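Local structure of nucleoporin nup120 (Schizosaccharomyces pombe, 4GQ2) at residues A131-H134 / L138-I141; A177-S180 / I184-S187; T194-N199 / H205-I210; I242-S245 / L250-L253. The protein helps build the nuclear pore complex as a structural nucleoporin, and nucleoporins can also serve as docking partners for transiently associated nuclear transport factors. One frame throughout, in Å; residues are numbered along the deposited sequence.

Contact 1: A131-H134 / L138-I141; sequences AITH and LYYI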
ATOM      1  N   ALA A 131     -10.148   4.804 -37.463  1.00 44.26           N
ATOM      2  CA  ALA A 131     -10.073   3.375 -37.173  1.00 43.11           C
ATOM      3  C   ALA A 131     -10.698   2.539 -38.283  1.00 51.20           C
ATOM      4  O   ALA A 131     -11.782   2.856 -38.779  1.00 48.68           O
ATOM      5  CB  ALA A 131     -10.740   3.067 -35.842  1.00 51.78           C
ATOM      6  N   ILE A 132      -9.995   1.477 -38.673  1.00 51.73           N
ATOM      7  CA  ILE A 132     -10.478   0.538 -39.683  1.00 37.26           C
ATOM      8  C   ILE A 132     -10.556  -0.851 -39.072  1.00 43.43           C
ATOM      9  O   ILE A 132      -9.603  -1.334 -38.441  1.00 52.31           O
ATOM     10  CB  ILE A 132      -9.577   0.521 -40.945  1.00 45.33           C
ATOM     11  CG1 ILE A 132      -9.635   1.875 -41.668  1.00 44.21           C
ATOM     12  CG2 ILE A 132      -9.997  -0.596 -41.891  1.00 43.83           C
ATOM     13  CD1 ILE A 132      -8.474   2.151 -42.603  1.00 41.01           C
ATOM     14  N   THR A 133     -11.701  -1.489 -39.261  1.00 40.65           N
ATOM     15  CA  THR A 133     -11.943  -2.798 -38.696  1.00 41.00           C
ATOM     16  C   THR A 133     -11.683  -3.880 -39.743  1.00 47.44           C
ATOM     17  O   THR A 133     -11.466  -3.572 -40.914  1.00 46.57           O
ATOM     18  CB  THR A 133     -13.376  -2.889 -38.140  1.00 42.97           C
ATOM     19  OG1 THR A 133     -14.317  -2.656 -39.193  1.00 48.47           O
ATOM     20  CG2 THR A 133     -13.581  -1.842 -37.053  1.00 32.76           C
ATOM     21  N   HIS A 134     -11.689  -5.141 -39.314  1.00 51.71           N
ATOM     22  CA  HIS A 134     -11.491  -6.277 -40.211  1.00 61.92           C
ATOM     23  C   HIS A 134     -12.603  -6.366 -41.234  1.00 69.24           C
ATOM     24  O   HIS A 134     -12.427  -6.959 -42.303  1.00 74.27           O
ATOM     25  CB  HIS A 134     -11.358  -7.581 -39.413  1.00 57.34           C
ATOM     26  CG  HIS A 134     -11.120  -8.806 -40.273  1.00 77.90           C
ATOM     27  ND1 HIS A 134     -12.114  -9.639 -40.643  1.00 85.39           N
ATOM     28  CD2 HIS A 134      -9.955  -9.308 -40.853  1.00 86.79           C
ATOM     29  CE1 HIS A 134     -11.613 -10.626 -41.409  1.00 80.30           C
ATOM     30  NE2 HIS A 134     -10.293 -10.423 -41.536  1.00 84.70           N
ATOM     31  N   LEU A 138     -14.449   2.291 -42.240  1.00 43.70           N
ATOM     32  CA  LEU A 138     -13.611   3.369 -41.719  1.00 42.79           C
ATOM     33  C   LEU A 138     -14.415   4.245 -40.761  1.00 52.54           C
ATOM     34  O   LEU A 138     -15.473   4.773 -41.115  1.00 47.89           O
ATOM     35  CB  LEU A 138     -13.035   4.222 -42.857  1.00 42.55           C
ATOM     36  CG  LEU A 138     -12.441   5.591 -42.489  1.00 47.60           C
ATOM     37  CD1 LEU A 138     -11.114   5.474 -41.743  1.00 47.93           C
ATOM     38  CD2 LEU A 138     -12.262   6.451 -43.729  1.00 44.19           C
ATOM     39  N   TYR A 139     -13.903   4.399 -39.545  1.00 54.41           N
ATOM     40  CA  TYR A 139     -14.588   5.186 -38.540  1.00 38.82           C
ATOM     41  C   TYR A 139     -13.838   6.461 -38.245  1.00 43.93           C
ATOM     42  O   TYR A 139     -12.617   6.456 -38.130  1.00 45.65           O
ATOM     43  CB  TYR A 139     -14.777   4.386 -37.267  1.00 43.83           C
ATOM     44  CG  TYR A 139     -15.651   3.166 -37.422  1.00 41.29           C
ATOM     45  CD1 TYR A 139     -17.041   3.258 -37.293  1.00 39.36           C
ATOM     46  CD2 TYR A 139     -15.091   1.913 -37.674  1.00 37.88           C
ATOM     47  CE1 TYR A 139     -17.849   2.134 -37.422  1.00 39.07           C
ATOM     48  CE2 TYR A 139     -15.890   0.783 -37.795  1.00 38.83           C
ATOM     49  CZ  TYR A 139     -17.266   0.897 -37.668  1.00 39.13           C
ATOM     50  OH  TYR A 139     -18.055  -0.228 -37.793  1.00 54.37           O
ATOM     51  N   TYR A 140     -14.587   7.552 -38.130  1.00 45.10           N
ATOM     52  CA  TYR A 140     -14.013   8.865 -37.885  1.00 50.92           C
ATOM     53  C   TYR A 140     -14.546   9.376 -36.547  1.00 56.04           C
ATOM     54  O   TYR A 140     -15.672   9.891 -36.468  1.00 45.94           O
ATOM     55  CB  TYR A 140     -14.369   9.807 -39.040  1.00 44.55           C
ATOM     56  CG  TYR A 140     -13.789  11.197 -38.936  1.00 41.28           C
ATOM     57  CD1 TYR A 140     -12.499  11.473 -39.379  1.00 42.23           C
ATOM     58  CD2 TYR A 140     -14.536  12.241 -38.410  1.00 43.27           C
ATOM     59  CE1 TYR A 140     -11.970  12.751 -39.297  1.00 40.62           C
ATOM     60  CE2 TYR A 140     -14.016  13.522 -38.319  1.00 39.20           C
ATOM     61  CZ  TYR A 140     -12.740  13.775 -38.760  1.00 48.42           C
ATOM     62  OH  TYR A 140     -12.245  15.059 -38.656  1.00 50.99           O
ATOM     63  N   ILE A 141     -13.730   9.211 -35.504  1.00 53.03           N
ATOM     64  CA  ILE A 141     -14.150   9.463 -34.122  1.00 44.87           C
ATOM     65  C   ILE A 141     -13.571  10.756 -33.558  1.00 45.55           C
ATOM     66  O   ILE A 141     -12.349  10.938 -33.521  1.00 56.44           O
ATOM     67  CB  ILE A 141     -13.786   8.281 -33.193  1.00 52.33           C
ATOM     68  CG1 ILE A 141     -14.466   6.992 -33.660  1.00 46.48           C
ATOM     69  CG2 ILE A 141     -14.188   8.578 -31.752  1.00 60.32           C
ATOM     70  CD1 ILE A 141     -13.799   5.731 -33.147  1.00 49.02           C
TER
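Ala131 O is the polar atom on which this contact converges. Tyr139 N donates to it at 2.7 Å. Leu138 CA adds a weaker C-H...O approach to the same Ala131 O at 3.5 Å, and the Tyr139 ring brings its edge up to that oxygen, CD2 coming within 3.6 Å of Ala131 O. The return bond runs from Ala131 N to Tyr139 O at 3.0 Å, making these residues a hydrogen-bonded antiparallel pair in the hairpin of strands 126-133 and 138-143, the two middle strands of a four-stranded beta-propeller blade. A small residue suits position 131, since its CB shares a face of the sheet with the large tyrosine.

Tyr139 has CG beside its backbone N and anti to the carbonyl carbon (chi1 -63°), which turns the ring toward the hairpin partner. Other neighbours enclose the ring: Phe107 packs edge-to-face with it, and Cys160 and Cys162 of strand 160-163 touch it. On the other face, Ile132 and Leu138 form the non-hydrogen-bonded pair. Their side chains meet at a slant, Ile132 CG1 lying 3.9 Å from Leu138 CD1, an apolar match for a blade face that packs against the next sheet. Thr133 takes part through its methyl group: the threonine and tyrosine side chains cross at about a right angle, and Thr133 CG2 meets the ring edge 3.6 Å from Tyr139 CE2.

Contact 2: A177-S180 / I184-S187; sequences AAIS and ICVS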
ATOM      1  N   ALA A 177      -1.827   6.322 -42.652  1.00 52.01           N
ATOM      2  CA  ALA A 177      -1.130   7.512 -42.179  1.00 54.83           C
ATOM      3  C   ALA A 177      -2.052   8.714 -42.318  1.00 57.44           C
ATOM      4  O   ALA A 177      -2.330   9.173 -43.430  1.00 71.33           O
ATOM      5  CB  ALA A 177       0.178   7.733 -42.937  1.00 44.02           C
ATOM      6  N   ALA A 178      -2.548   9.193 -41.181  1.00 51.24           N
ATOM      7  CA  ALA A 178      -3.337  10.415 -41.114  1.00 51.05           C
ATOM      8  C   ALA A 178      -2.551  11.569 -41.729  1.00 54.16           C
ATOM      9  O   ALA A 178      -1.376  11.769 -41.420  1.00 57.39           O
ATOM     10  CB  ALA A 178      -3.690  10.730 -39.667  1.00 47.09           C
ATOM     11  N   ILE A 179      -3.199  12.315 -42.615  1.00 62.40           N
ATOM     12  CA  ILE A 179      -2.568  13.474 -43.249  1.00 68.20           C
ATOM     13  C   ILE A 179      -3.010  14.740 -42.523  1.00 70.22           C
ATOM     14  O   ILE A 179      -2.245  15.697 -42.393  1.00 68.70           O
ATOM     15  CB  ILE A 179      -2.920  13.549 -44.757  1.00 72.96           C
ATOM     16  CG1 ILE A 179      -2.360  12.334 -45.513  1.00 69.65           C
ATOM     17  CG2 ILE A 179      -2.456  14.860 -45.383  1.00 80.22           C
ATOM     18  CD1 ILE A 179      -0.909  12.005 -45.217  1.00 56.37           C
ATOM     19  N   SER A 180      -4.250  14.710 -42.035  1.00 60.59           N
ATOM     20  CA  SER A 180      -4.895  15.844 -41.396  1.00 53.54           C
ATOM     21  C   SER A 180      -6.175  15.374 -40.712  1.00 55.39           C
ATOM     22  O   SER A 180      -6.464  14.173 -40.663  1.00 50.76           O
ATOM     23  CB  SER A 180      -5.244  16.907 -42.442  1.00 56.14           C
ATOM     24  OG  SER A 180      -6.260  16.436 -43.313  1.00 51.83           O
ATOM     25  N   ILE A 184      -6.668  11.129 -44.955  1.00 48.82           N
ATOM     26  CA  ILE A 184      -5.876   9.968 -44.562  1.00 57.91           C
ATOM     27  C   ILE A 184      -5.471   9.141 -45.788  1.00 63.93           C
ATOM     28  O   ILE A 184      -6.217   9.045 -46.761  1.00 72.35           O
ATOM     29  CB  ILE A 184      -6.625   9.087 -43.526  1.00 61.74           C
ATOM     30  CG1 ILE A 184      -5.760   7.900 -43.092  1.00 67.91           C
ATOM     31  CG2 ILE A 184      -7.968   8.606 -44.070  1.00 60.82           C
ATOM     32  CD1 ILE A 184      -5.947   7.497 -41.651  1.00 53.50           C
ATOM     33  N   CYS A 185      -4.276   8.566 -45.737  1.00 58.59           N
ATOM     34  CA  CYS A 185      -3.830   7.620 -46.746  1.00 48.68           C
ATOM     35  C   CYS A 185      -3.890   6.197 -46.219  1.00 51.33           C
ATOM     36  O   CYS A 185      -3.544   5.935 -45.068  1.00 49.57           O
ATOM     37  CB  CYS A 185      -2.407   7.934 -47.191  1.00 50.42           C
ATOM     38  SG  CYS A 185      -2.247   9.516 -48.037  1.00 64.90           S
ATOM     39  N   VAL A 186      -4.328   5.285 -47.080  1.00 53.65           N
ATOM     40  CA  VAL A 186      -4.451   3.875 -46.744  1.00 49.94           C
ATOM     41  C   VAL A 186      -3.829   3.060 -47.874  1.00 51.14           C
ATOM     42  O   VAL A 186      -4.226   3.185 -49.032  1.00 58.26           O
ATOM     43  CB  VAL A 186      -5.932   3.473 -46.544  1.00 46.90           C
ATOM     44  CG1 VAL A 186      -6.065   1.989 -46.240  1.00 39.48           C
ATOM     45  CG2 VAL A 186      -6.576   4.304 -45.446  1.00 44.23           C
ATOM     46  N   SER A 187      -2.839   2.241 -47.534  1.00 48.71           N
ATOM     47  CA  SER A 187      -2.201   1.359 -48.506  1.00 47.00           C
ATOM     48  C   SER A 187      -2.804  -0.034 -48.412  1.00 52.50           C
ATOM     49  O   SER A 187      -3.356  -0.418 -47.371  1.00 45.92           O
ATOM     50  CB  SER A 187      -0.686   1.303 -48.283  1.00 54.07           C
ATOM     51  OG  SER A 187      -0.365   0.677 -47.053  1.00 60.14           O
TER
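Backbone bonding joins Ala177 and Cys185 in both directions. Ala177 N gives its hydrogen to Cys185 O at 3.0 Å, and Cys185 N answers to Ala177 O at 3.1 Å, this second bond being almost straight at the hydrogen (177°).

These bonds hold together the hairpin of strands 173-178 and 183-188, the first two strands of a four-stranded beta-propeller blade.

Apolar packing divides between the two faces. On that of Ala178 and Ile184, the isoleucine has CG1 anti to its backbone N (chi1 -178°), sending that branch along the partner backbone: Ile184 CG1 lies 3.7 Å from Ala177 O, and Ile184 CD1 is 3.8 Å from Ala178 N. Ala178, on the same face, is small enough for the branch to lie close to its main chain. On the opposite face, Cys185 SG nestles against Ile179, with CG1 at 3.8 Å and CD1 at 4.0 Å from the sulfur.

Polar side-chain bonding belongs to the turn, where Ser180 OG is hydrogen-bonded to both Ser182 N and Glu183 OE1.

Contact 3: T194-N199 / H205-I210; sequences TKIILN and HYEQHI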
ATOM      1  N   THR A 194      -4.470   4.620 -51.548  1.00 56.30           N
ATOM      2  CA  THR A 194      -5.580   5.554 -51.708  1.00 62.80           C
ATOM      3  C   THR A 194      -5.464   6.743 -50.754  1.00 64.41           C
ATOM      4  O   THR A 194      -4.885   6.632 -49.670  1.00 60.00           O
ATOM      5  CB  THR A 194      -6.948   4.856 -51.508  1.00 58.65           C
ATOM      6  OG1 THR A 194      -8.005   5.790 -51.753  1.00 59.09           O
ATOM      7  CG2 THR A 194      -7.097   4.315 -50.091  1.00 56.91           C
ATOM      8  N   LYS A 195      -6.005   7.883 -51.169  1.00 57.69           N
ATOM      9  CA  LYS A 195      -6.190   9.002 -50.259  1.00 62.73           C
ATOM     10  C   LYS A 195      -7.683   9.215 -50.063  1.00 63.89           C
ATOM     11  O   LYS A 195      -8.391   9.616 -50.989  1.00 69.83           O
ATOM     12  CB  LYS A 195      -5.515  10.281 -50.775  1.00 55.14           C
ATOM     13  CG  LYS A 195      -5.548  11.427 -49.773  1.00 63.59           C
ATOM     14  CD  LYS A 195      -5.141  12.758 -50.389  1.00 64.83           C
ATOM     15  CE  LYS A 195      -3.632  12.943 -50.389  1.00 59.67           C
ATOM     16  NZ  LYS A 195      -3.238  14.212 -51.062  1.00 55.59           N
ATOM     17  N   ILE A 196      -8.158   8.914 -48.859  1.00 52.26           N
ATOM     18  CA  ILE A 196      -9.546   9.150 -48.499  1.00 53.68           C
ATOM     19  C   ILE A 196      -9.687  10.570 -47.951  1.00 53.06           C
ATOM     20  O   ILE A 196      -9.033  10.920 -46.971  1.00 56.68           O
ATOM     21  CB  ILE A 196     -10.046   8.104 -47.479  1.00 58.75           C
ATOM     22  CG1 ILE A 196      -9.895   6.691 -48.063  1.00 57.71           C
ATOM     23  CG2 ILE A 196     -11.491   8.385 -47.078  1.00 52.52           C
ATOM     24  CD1 ILE A 196      -9.970   5.574 -47.045  1.00 61.53           C
ATOM     25  N   ILE A 197     -10.524  11.382 -48.606  1.00 54.32           N
ATOM     26  CA  ILE A 197     -10.766  12.765 -48.184  1.00 58.57           C
ATOM     27  C   ILE A 197     -12.214  12.926 -47.743  1.00 60.46           C
ATOM     28  O   ILE A 197     -13.142  12.663 -48.511  1.00 69.14           O
ATOM     29  CB  ILE A 197     -10.447  13.805 -49.291  1.00 77.62           C
ATOM     30  CG1 ILE A 197      -9.007  13.667 -49.795  1.00 70.18           C
ATOM     31  CG2 ILE A 197     -10.679  15.229 -48.791  1.00 71.18           C
ATOM     32  CD1 ILE A 197      -8.889  12.912 -51.099  1.00 71.69           C
ATOM     33  N   LEU A 198     -12.391  13.374 -46.503  1.00 57.71           N
ATOM     34  CA  LEU A 198     -13.711  13.456 -45.891  1.00 64.57           C
ATOM     35  C   LEU A 198     -14.183  14.892 -45.764  1.00 63.76           C
ATOM     36  O   LEU A 198     -13.382  15.817 -45.602  1.00 59.60           O
ATOM     37  CB  LEU A 198     -13.703  12.810 -44.502  1.00 65.53           C
ATOM     38  CG  LEU A 198     -12.914  11.519 -44.286  1.00 57.24           C
ATOM     39  CD1 LEU A 198     -12.475  11.428 -42.838  1.00 58.57           C
ATOM     40  CD2 LEU A 198     -13.711  10.292 -44.691  1.00 53.39           C
ATOM     41  N   ASN A 199     -15.497  15.061 -45.849  1.00 74.81           N
ATOM     42  CA  ASN A 199     -16.145  16.319 -45.534  1.00 86.51           C
ATOM     43  C   ASN A 199     -16.959  16.058 -44.276  1.00 85.61           C
ATOM     44  O   ASN A 199     -18.087  15.567 -44.356  1.00 80.21           O
ATOM     45  CB  ASN A 199     -17.033  16.772 -46.696  1.00 95.41           C
ATOM     46  CG  ASN A 199     -17.078  18.282 -46.854  1.00103.58           C
ATOM     47  OD1 ASN A 199     -16.247  19.011 -46.306  1.00100.41           O
ATOM     48  ND2 ASN A 199     -18.045  18.759 -47.625  1.00105.33           N
ATOM     49  N   HIS A 205     -17.732  11.469 -48.487  1.00 63.00           N
ATOM     50  CA  HIS A 205     -16.304  11.423 -48.806  1.00 72.59           C
ATOM     51  C   HIS A 205     -16.041  11.111 -50.251  1.00 72.51           C
ATOM     52  O   HIS A 205     -16.924  10.630 -50.971  1.00 66.16           O
ATOM     53  CB  HIS A 205     -15.630  10.347 -47.972  1.00 55.37           C
ATOM     54  CG  HIS A 205     -15.871   8.953 -48.490  1.00 50.37           C
ATOM     55  ND1 HIS A 205     -14.922   8.248 -49.139  1.00 51.07           N
ATOM     56  CD2 HIS A 205     -17.013   8.151 -48.462  1.00 50.52           C
ATOM     57  CE1 HIS A 205     -15.423   7.046 -49.489  1.00 55.56           C
ATOM     58  NE2 HIS A 205     -16.704   6.989 -49.073  1.00 57.66           N
ATOM     59  N   TYR A 206     -14.803  11.357 -50.677  1.00 63.18           N
ATOM     60  CA  TYR A 206     -14.302  10.835 -51.945  1.00 65.99           C
ATOM     61  C   TYR A 206     -12.855  10.353 -51.809  1.00 70.58           C
ATOM     62  O   TYR A 206     -12.180  10.651 -50.816  1.00 75.31           O
ATOM     63  CB  TYR A 206     -14.440  11.880 -53.056  1.00 60.51           C
ATOM     64  CG  TYR A 206     -13.478  13.044 -52.955  1.00 53.93           C
ATOM     65  CD1 TYR A 206     -13.766  14.142 -52.148  1.00 51.76           C
ATOM     66  CD2 TYR A 206     -12.287  13.051 -53.678  1.00 46.73           C
ATOM     67  CE1 TYR A 206     -12.892  15.214 -52.060  1.00 50.46           C
ATOM     68  CE2 TYR A 206     -11.408  14.120 -53.596  1.00 48.37           C
ATOM     69  CZ  TYR A 206     -11.717  15.198 -52.787  1.00 52.95           C
ATOM     70  OH  TYR A 206     -10.848  16.262 -52.703  1.00 61.95           O
ATOM     71  N   GLU A 207     -12.385   9.610 -52.811  1.00 67.42           N
ATOM     72  CA  GLU A 207     -11.020   9.076 -52.806  1.00 65.28           C
ATOM     73  C   GLU A 207     -10.151   9.709 -53.890  1.00 67.01           C
ATOM     74  O   GLU A 207     -10.653  10.390 -54.785  1.00 82.23           O
ATOM     75  CB  GLU A 207     -11.022   7.551 -52.976  1.00 53.21           C
ATOM     76  CG  GLU A 207     -12.103   6.821 -52.191  1.00 52.74           C
ATOM     77  CD  GLU A 207     -11.785   5.355 -51.977  1.00 56.22           C
ATOM     78  OE1 GLU A 207     -12.693   4.513 -52.163  1.00 66.03           O
ATOM     79  OE2 GLU A 207     -10.626   5.048 -51.618  1.00 50.69           O
ATOM     80  N   GLN A 208      -8.843   9.495 -53.783  1.00 55.25           N
ATOM     81  CA  GLN A 208      -7.909   9.813 -54.858  1.00 58.83           C
ATOM     82  C   GLN A 208      -6.976   8.624 -55.077  1.00 66.08           C
ATOM     83  O   GLN A 208      -6.275   8.191 -54.157  1.00 69.70           O
ATOM     84  CB  GLN A 208      -7.109  11.086 -54.558  1.00 58.14           C
ATOM     85  CG  GLN A 208      -7.901  12.376 -54.716  1.00 65.72           C
ATOM     86  CD  GLN A 208      -7.082  13.626 -54.439  1.00 68.05           C
ATOM     87  OE1 GLN A 208      -6.112  13.603 -53.680  1.00 78.69           O
ATOM     88  NE2 GLN A 208      -7.478  14.731 -55.053  1.00 62.18           N
ATOM     89  N   HIS A 209      -7.004   8.091 -56.297  1.00 70.07           N
ATOM     90  CA  HIS A 209      -6.142   6.987 -56.708  1.00 64.00           C
ATOM     91  C   HIS A 209      -4.750   7.525 -56.874  1.00 71.08           C
ATOM     92  O   HIS A 209      -4.530   8.460 -57.649  1.00 67.58           O
ATOM     93  CB  HIS A 209      -6.649   6.412 -58.030  1.00 62.46           C
ATOM     94  CG  HIS A 209      -6.416   4.927 -58.188  1.00 75.63           C
ATOM     95  ND1 HIS A 209      -7.410   4.021 -58.068  1.00 82.44           N
ATOM     96  CD2 HIS A 209      -5.258   4.205 -58.474  1.00 66.14           C
ATOM     97  CE1 HIS A 209      -6.914   2.783 -58.263  1.00 76.31           C
ATOM     98  NE2 HIS A 209      -5.596   2.897 -58.513  1.00 72.18           N
ATOM     99  N   ILE A 210      -3.798   6.965 -56.133  1.00 76.24           N
ATOM    100  CA  ILE A 210      -2.402   7.394 -56.231  1.00 81.85           C
ATOM    101  C   ILE A 210      -1.605   6.365 -57.032  1.00 88.59           C
ATOM    102  O   ILE A 210      -1.631   5.170 -56.730  1.00 84.94           O
ATOM    103  CB  ILE A 210      -1.777   7.665 -54.843  1.00 88.68           C
ATOM    104  CG1 ILE A 210      -2.433   8.893 -54.200  1.00 84.71           C
ATOM    105  CG2 ILE A 210      -0.269   7.871 -54.957  1.00 89.87           C
ATOM    106  CD1 ILE A 210      -2.087   9.095 -52.738  1.00 85.66           C
TER
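Ile197 and Tyr206 cross obliquely, the isoleucine lying against one face of the ring. Ile197 CB sits 4.2 Å from the centroid of the Tyr206 ring, a CH-pi contact over the face, while CD1 of Ile197 reaches 3.7 Å from Tyr206 CE2. The tyrosine takes this pose because its CG stands between the backbone N and the carbonyl carbon (chi1 72°), folding the ring across the partner strand.

Lys195 and Gln208 instead run side by side and point the same way, so that the aliphatic Lys195 CD comes 3.5 Å from Gln208 OE1. Their polar ends share an outside partner: Asn267 receives a hydrogen bond from Lys195 NZ and gives one to Gln208 OE1.

On the opposite face Thr194 and Glu207 meet at an angle. Thr194 OG1 donates to Glu207 OE2 at 2.7 Å, reaching the anti side of the carboxylate 17° out of its plane. Ser167 OG also bonds to that oxygen, so two hydroxyls grip it and probably favour its negative charge. Farther along, Leu198 CD2 rests 3.8 Å from His205 CB.

Paired main-chain bonds at Lys195-Gln208 and Ile197-Tyr206 fix the register; Ile197 N meets Tyr206 O at 2.9 Å. An inner strand with isoleucines and a leucine at 196-198, beside an edge strand of His205, Tyr206, Glu207 and Gln208, fits the outer hairpin, third and fourth strands, of a beta-propeller blade.

Contact 4: I242-S245 / L250-L253; sequences IFLS and LVML
Val251 is met by two side chains of the opposite strand, Ile242 through CG1 and Leu244 through CD1. Ile242 has CG1 set between the backbone N and the carbonyl carbon (chi1 49°), which lays it alongside the valine, pointing the same way; Ile242 CG1 lies 4.0 Å from Val251 CB and 3.8 Å from Val251 O. Leu244 arrives from farther down the strand and runs across the valine at an oblique angle. Its CG is anti to the carbonyl carbon, and the nearly straight second torsion (chi2 176°) extends CD1 to within 3.6 Å of Val251 CG2.

Main-chain bonds tie the same pair: Ile242 N to Val251 O and Val251 N to Ile242 O, both 2.8 Å. This is the inner hairpin, strands 238-244 and 249-254, of a four-stranded beta-propeller blade. Branched aliphatic residues suit it, because the face bearing Ile242 and Val251 packs on strand 288-290 of the following sheet, through Ser290 and Leu288.

The other face carries Phe243 and Leu250. Phe243 meets the leucine through its methylene and not its ring: Phe243 CB is 4.1 Å from Leu250 CD1. Leu250 departs from the usual staggered torsions (chi1 -149°), a somewhat strained setting that swings its branch toward the hairpin partner, where CD1 also lies 4.0 Å from Ile242 O.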
ATOM      1  N   ILE A 242       5.377   6.859 -43.695  1.00 48.42           N
ATOM      2  CA  ILE A 242       5.275   7.915 -42.684  1.00 55.45           C
ATOM      3  C   ILE A 242       4.988   9.286 -43.300  1.00 61.55           C
ATOM      4  O   ILE A 242       5.484   9.621 -44.376  1.00 64.83           O
ATOM      5  CB  ILE A 242       6.534   8.008 -41.783  1.00 52.56           C
ATOM      6  CG1 ILE A 242       7.816   8.028 -42.625  1.00 57.21           C
ATOM      7  CG2 ILE A 242       6.562   6.867 -40.773  1.00 51.98           C
ATOM      8  CD1 ILE A 242       9.032   8.559 -41.894  1.00 54.51           C
ATOM      9  N   PHE A 243       4.177  10.066 -42.597  1.00 62.54           N
ATOM     10  CA  PHE A 243       3.807  11.407 -43.011  1.00 55.74           C
ATOM     11  C   PHE A 243       4.697  12.434 -42.316  1.00 58.50           C
ATOM     12  O   PHE A 243       4.942  12.333 -41.117  1.00 60.61           O
ATOM     13  CB  PHE A 243       2.331  11.655 -42.677  1.00 57.14           C
ATOM     14  CG  PHE A 243       1.920  13.102 -42.737  1.00 59.68           C
ATOM     15  CD1 PHE A 243       1.923  13.799 -43.945  1.00 49.23           C
ATOM     16  CD2 PHE A 243       1.508  13.767 -41.582  1.00 60.64           C
ATOM     17  CE1 PHE A 243       1.525  15.130 -43.998  1.00 59.69           C
ATOM     18  CE2 PHE A 243       1.115  15.099 -41.628  1.00 59.78           C
ATOM     19  CZ  PHE A 243       1.121  15.781 -42.837  1.00 55.95           C
ATOM     20  N   LEU A 244       5.176  13.414 -43.082  1.00 60.68           N
ATOM     21  CA  LEU A 244       6.037  14.472 -42.553  1.00 62.67           C
ATOM     22  C   LEU A 244       5.409  15.844 -42.772  1.00 77.94           C
ATOM     23  O   LEU A 244       4.505  15.996 -43.588  1.00 78.47           O
ATOM     24  CB  LEU A 244       7.417  14.432 -43.214  1.00 57.46           C
ATOM     25  CG  LEU A 244       8.155  13.102 -43.399  1.00 67.43           C
ATOM     26  CD1 LEU A 244       9.445  13.336 -44.167  1.00 67.18           C
ATOM     27  CD2 LEU A 244       8.446  12.413 -42.074  1.00 71.35           C
ATOM     28  N   SER A 245       5.889  16.835 -42.023  1.00 90.26           N
ATOM     29  CA  SER A 245       5.504  18.243 -42.193  1.00 87.97           C
ATOM     30  C   SER A 245       6.571  19.155 -41.548  1.00 87.95           C
ATOM     31  O   SER A 245       7.319  18.698 -40.690  1.00105.67           O
ATOM     32  CB  SER A 245       4.086  18.515 -41.658  1.00 77.86           C
ATOM     33  OG  SER A 245       3.646  17.495 -40.774  1.00 76.26           O
ATOM     34  N   LEU A 250       4.861  12.415 -48.061  1.00 69.93           N
ATOM     35  CA  LEU A 250       4.743  11.047 -47.580  1.00 57.43           C
ATOM     36  C   LEU A 250       6.028  10.308 -47.937  1.00 58.28           C
ATOM     37  O   LEU A 250       6.501  10.401 -49.068  1.00 67.77           O
ATOM     38  CB  LEU A 250       3.541  10.370 -48.238  1.00 57.49           C
ATOM     39  CG  LEU A 250       2.769   9.291 -47.476  1.00 63.77           C
ATOM     40  CD1 LEU A 250       1.980   9.900 -46.324  1.00 55.09           C
ATOM     41  CD2 LEU A 250       1.837   8.545 -48.419  1.00 52.18           C
ATOM     42  N   VAL A 251       6.613   9.610 -46.967  1.00 60.06           N
ATOM     43  CA  VAL A 251       7.787   8.771 -47.224  1.00 50.30           C
ATOM     44  C   VAL A 251       7.383   7.309 -47.121  1.00 59.71           C
ATOM     45  O   VAL A 251       6.851   6.871 -46.098  1.00 61.38           O
ATOM     46  CB  VAL A 251       8.965   9.074 -46.272  1.00 51.23           C
ATOM     47  CG1 VAL A 251      10.121   8.112 -46.522  1.00 48.04           C
ATOM     48  CG2 VAL A 251       9.438  10.509 -46.451  1.00 58.16           C
ATOM     49  N   MET A 252       7.631   6.564 -48.195  1.00 63.75           N
ATOM     50  CA  MET A 252       7.206   5.174 -48.289  1.00 50.19           C
ATOM     51  C   MET A 252       8.364   4.255 -48.645  1.00 52.01           C
ATOM     52  O   MET A 252       9.296   4.651 -49.352  1.00 52.29           O
ATOM     53  CB  MET A 252       6.092   5.026 -49.327  1.00 48.76           C
ATOM     54  CG  MET A 252       5.015   6.100 -49.249  1.00 59.44           C
ATOM     55  SD  MET A 252       3.978   6.199 -50.721  1.00 71.65           S
ATOM     56  CE  MET A 252       5.158   6.675 -51.981  1.00 69.95           C
ATOM     57  N   LEU A 253       8.294   3.029 -48.133  1.00 51.84           N
ATOM     58  CA  LEU A 253       9.193   1.957 -48.522  1.00 44.20           C
ATOM     59  C   LEU A 253       8.386   0.843 -49.178  1.00 55.06           C
ATOM     60  O   LEU A 253       7.327   0.451 -48.671  1.00 55.56           O
ATOM     61  CB  LEU A 253       9.965   1.430 -47.312  1.00 45.43           C
ATOM     62  CG  LEU A 253      10.988   0.318 -47.552  1.00 48.95           C
ATOM     63  CD1 LEU A 253      11.987   0.678 -48.645  1.00 55.79           C
ATOM     64  CD2 LEU A 253      11.718   0.003 -46.260  1.00 48.65           C
TER

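Contacts 2 and 3 belong to one blade, where strands 183-188 and 193-199 are neighbours joined by probable backbone bonds such as Ile196 N to Ile184 O, 2.9 Å. Contacts 1 and 4 lie in other blades and reach this one from different directions: Leu138 and Tyr140 pack on Ile196 and Leu198, whereas Phe243 and Leu250 pack on Ile179. Contacts 1 and 4 do not touch, their nearest atoms being about 13 Å apart. Both are buried and almost wholly apolar beyond the backbone. Contact 2 is partly buried, with small residues against larger ones. Contact 3, also partly buried, includes edge strand 204-210 with Tyr206 exposed, and alone adds a side-chain hydrogen bond across its strands.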